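Local structure of EpsJ (Vibrio vulnificus, 2RET) at residues Glu123-Arg128 with Ile149-Thr154. The protein is a minor pseudopilin of the type 2 secretion system that pairs with the pseudopilin EpsI and probably helps build the pseudopilus. Numbering follows the deposited sequence.
Sequences EELNVR and ISVELT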
ATOM      1  N   GLU B 123      -9.152  -6.552 -38.673  1.00 16.88           N
ATOM      2  CA  GLU B 123      -8.190  -6.380 -39.740  1.00 18.17           C
ATOM      3  C   GLU B 123      -6.844  -5.879 -39.213  1.00 18.17           C
ATOM      4  O   GLU B 123      -5.771  -6.325 -39.664  1.00 19.26           O
ATOM      5  CB  GLU B 123      -8.748  -5.411 -40.786  1.00 18.62           C
ATOM      6  CG  GLU B 123      -9.914  -6.010 -41.604  1.00 21.25           C
ATOM      7  CD  GLU B 123     -10.732  -4.976 -42.354  1.00 24.21           C
ATOM      8  OE1 GLU B 123     -10.434  -3.765 -42.250  1.00 26.24           O
ATOM      9  OE2 GLU B 123     -11.677  -5.385 -43.064  1.00 27.10           O
ATOM     10  N   GLU B 124      -6.901  -4.974 -38.242  1.00 17.53           N
ATOM     11  CA  GLU B 124      -5.731  -4.215 -37.831  1.00 17.18           C
ATOM     12  C   GLU B 124      -5.784  -4.031 -36.333  1.00 16.24           C
ATOM     13  O   GLU B 124      -6.867  -4.038 -35.728  1.00 14.91           O
ATOM     14  CB  GLU B 124      -5.680  -2.846 -38.546  1.00 18.28           C
ATOM     15  CG  GLU B 124      -4.312  -2.170 -38.465  1.00 22.47           C
ATOM     16  CD  GLU B 124      -4.257  -0.798 -39.127  1.00 27.65           C
ATOM     17  OE1 GLU B 124      -4.861  -0.617 -40.223  1.00 28.74           O
ATOM     18  OE2 GLU B 124      -3.580   0.098 -38.553  1.00 31.49           O
ATOM     19  N   LEU B 125      -4.574  -3.967 -35.781  1.00 15.05           N
ATOM     20  CA  LEU B 125      -4.244  -3.541 -34.463  1.00 14.55           C
ATOM     21  C   LEU B 125      -3.306  -2.340 -34.602  1.00 13.56           C
ATOM     22  O   LEU B 125      -2.276  -2.452 -35.200  1.00 12.76           O
ATOM     23  CB  LEU B 125      -3.528  -4.690 -33.715  1.00 14.93           C
ATOM     24  CG  LEU B 125      -2.897  -4.364 -32.347  1.00 15.72           C
ATOM     25  CD1 LEU B 125      -3.970  -3.948 -31.363  1.00 11.14           C
ATOM     26  CD2 LEU B 125      -2.037  -5.528 -31.794  1.00 15.03           C
ATOM     27  N   ASN B 126      -3.689  -1.204 -34.039  1.00 13.65           N
ATOM     28  CA  ASN B 126      -2.812  -0.051 -33.916  1.00 14.82           C
ATOM     29  C   ASN B 126      -2.771   0.532 -32.489  1.00 14.26           C
ATOM     30  O   ASN B 126      -3.786   0.727 -31.862  1.00 14.96           O
ATOM     31  CB  ASN B 126      -3.232   1.048 -34.874  1.00 15.39           C
ATOM     32  CG  ASN B 126      -2.168   2.134 -35.007  1.00 19.14           C
ATOM     33  OD1 ASN B 126      -0.978   1.859 -35.253  1.00 20.91           O
ATOM     34  ND2 ASN B 126      -2.589   3.371 -34.823  1.00 24.14           N
ATOM     35  N   VAL B 127      -1.580   0.847 -32.022  1.00 13.63           N
ATOM     36  CA  VAL B 127      -1.364   1.347 -30.673  1.00 13.57           C
ATOM     37  C   VAL B 127      -0.554   2.623 -30.739  1.00 13.24           C
ATOM     38  O   VAL B 127       0.398   2.722 -31.517  1.00 12.58           O
ATOM     39  CB  VAL B 127      -0.673   0.303 -29.768  1.00 13.86           C
ATOM     40  CG1 VAL B 127      -0.451   0.886 -28.357  1.00 15.49           C
ATOM     41  CG2 VAL B 127      -1.540  -1.003 -29.633  1.00 12.51           C
ATOM     42  N   ARG B 128      -0.972   3.608 -29.940  1.00 13.35           N
ATOM     43  CA  ARG B 128      -0.301   4.890 -29.818  1.00 12.50           C
ATOM     44  C   ARG B 128      -0.023   5.173 -28.363  1.00 11.87           C
ATOM     45  O   ARG B 128      -0.720   4.713 -27.488  1.00 11.76           O
ATOM     46  CB  ARG B 128      -1.130   5.986 -30.421  1.00 12.73           C
ATOM     47  CG  ARG B 128      -1.174   5.925 -31.926  1.00 16.40           C
ATOM     48  CD  ARG B 128      -2.431   6.552 -32.442  1.00 19.85           C
ATOM     49  NE  ARG B 128      -2.235   7.965 -32.683  1.00 21.43           N
ATOM     50  CZ  ARG B 128      -2.953   8.964 -32.171  1.00 23.93           C
ATOM     51  NH1 ARG B 128      -3.980   8.758 -31.336  1.00 26.05           N
ATOM     52  NH2 ARG B 128      -2.622  10.209 -32.505  1.00 24.05           N
ATOM     53  N   ILE B 149      -1.969   4.859 -23.134  1.00 13.45           N
ATOM     54  CA  ILE B 149      -1.874   4.008 -24.302  1.00 13.85           C
ATOM     55  C   ILE B 149      -3.288   3.961 -24.908  1.00 12.71           C
ATOM     56  O   ILE B 149      -4.254   3.821 -24.199  1.00 11.66           O
ATOM     57  CB  ILE B 149      -1.361   2.573 -23.878  1.00 14.43           C
ATOM     58  CG1 ILE B 149       0.084   2.671 -23.369  1.00 17.95           C
ATOM     59  CG2 ILE B 149      -1.300   1.586 -25.038  1.00 16.35           C
ATOM     60  CD1 ILE B 149       0.416   1.649 -22.274  1.00 21.71           C
ATOM     61  N   SER B 150      -3.377   4.092 -26.219  1.00 12.45           N
ATOM     62  CA  SER B 150      -4.626   4.006 -26.975  1.00 12.62           C
ATOM     63  C   SER B 150      -4.471   2.775 -27.860  1.00 12.22           C
ATOM     64  O   SER B 150      -3.551   2.690 -28.657  1.00 11.16           O
ATOM     65  CB  SER B 150      -4.851   5.261 -27.866  1.00 12.44           C
ATOM     66  OG  SER B 150      -6.063   5.157 -28.646  1.00 11.86           O
ATOM     67  N   VAL B 151      -5.376   1.828 -27.674  1.00 13.03           N
ATOM     68  CA  VAL B 151      -5.429   0.609 -28.441  1.00 12.69           C
ATOM     69  C   VAL B 151      -6.608   0.729 -29.395  1.00 12.37           C
ATOM     70  O   VAL B 151      -7.739   0.842 -28.963  1.00 11.10           O
ATOM     71  CB  VAL B 151      -5.551  -0.622 -27.506  1.00 13.27           C
ATOM     72  CG1 VAL B 151      -5.605  -1.933 -28.355  1.00 11.36           C
ATOM     73  CG2 VAL B 151      -4.354  -0.631 -26.531  1.00 10.78           C
ATOM     74  N   GLU B 152      -6.312   0.734 -30.698  1.00 13.13           N
ATOM     75  CA  GLU B 152      -7.327   0.780 -31.730  1.00 13.98           C
ATOM     76  C   GLU B 152      -7.421  -0.517 -32.546  1.00 13.48           C
ATOM     77  O   GLU B 152      -6.446  -1.016 -33.030  1.00 13.48           O
ATOM     78  CB  GLU B 152      -7.054   1.955 -32.663  1.00 14.90           C
ATOM     79  CG  GLU B 152      -8.136   2.140 -33.719  1.00 17.46           C
ATOM     80  CD  GLU B 152      -7.828   3.304 -34.617  1.00 21.93           C
ATOM     81  OE1 GLU B 152      -6.906   3.165 -35.474  1.00 22.04           O
ATOM     82  OE2 GLU B 152      -8.502   4.354 -34.428  1.00 24.60           O
ATOM     83  N   LEU B 153      -8.643  -1.026 -32.691  1.00 13.45           N
ATOM     84  CA  LEU B 153      -8.967  -2.182 -33.535  1.00 12.80           C
ATOM     85  C   LEU B 153      -9.804  -1.721 -34.713  1.00 11.99           C
ATOM     86  O   LEU B 153     -10.664  -0.878 -34.567  1.00 12.34           O
ATOM     87  CB  LEU B 153      -9.771  -3.215 -32.735  1.00 13.07           C
ATOM     88  CG  LEU B 153      -9.135  -3.679 -31.414  1.00 13.26           C
ATOM     89  CD1 LEU B 153     -10.074  -4.594 -30.663  1.00 13.27           C
ATOM     90  CD2 LEU B 153      -7.842  -4.380 -31.733  1.00 10.35           C
ATOM     91  N   THR B 154      -9.527  -2.277 -35.882  1.00 11.91           N
ATOM     92  CA  THR B 154     -10.314  -2.082 -37.078  1.00 10.69           C
ATOM     93  C   THR B 154     -11.044  -3.416 -37.300  1.00 11.39           C
ATOM     94  O   THR B 154     -10.433  -4.451 -37.631  1.00  9.07           O
ATOM     95  CB  THR B 154      -9.420  -1.717 -38.276  1.00 11.28           C
ATOM     96  OG1 THR B 154      -8.640  -0.560 -37.938  1.00  8.75           O
ATOM     97  CG2 THR B 154     -10.274  -1.464 -39.626  1.00  8.98           C
TER
HETATM   98  O   HOH W   1      -4.443   3.593 -31.372  1.00 41.80           O
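Leu125 sets its CD1 methyl against two side chains of the partner strand, reaching Leu153 CD2 at 3.9 Å and Val151 CG1 at 4.0 Å. Its CG stands anti to the backbone N (chi1 171°), which helps bring CD1 over to them; the two leucines run alongside each other in the same direction, whereas Val151 is crossed obliquely. Val127 CG1 meets Ile149 CG2 obliquely at 3.5 Å, a close methyl contact for two carbons. Met28 of helix 10-32 packs on Val151 and Leu153, while Trp54 of strand 49-56 packs on Leu125 and Val127. The other face carries Glu124, Asn126, Arg128, Ser150, Glu152 and Thr154, all partly exposed. Between the backbones, Asn126 N bonds to Glu152 O almost perfectly straight (N-H...O 179°), and Glu152 N returns to Asn126 O at 2.8 Å. Arg128 and Ser150 form a second reciprocal pair. A water donates to both Asn126 O and Ser150 O, each at 3.0 Å, bridging the strands. At one end Glu123 N gives a short bond to Thr154 O (2.7 Å). With axes at 164° and strand 159-166 bonded beyond 148-155, these strands centre an antiparallel sheet of the type IV pilin-like pseudopilin fold, its N-terminal helix packed against sheet.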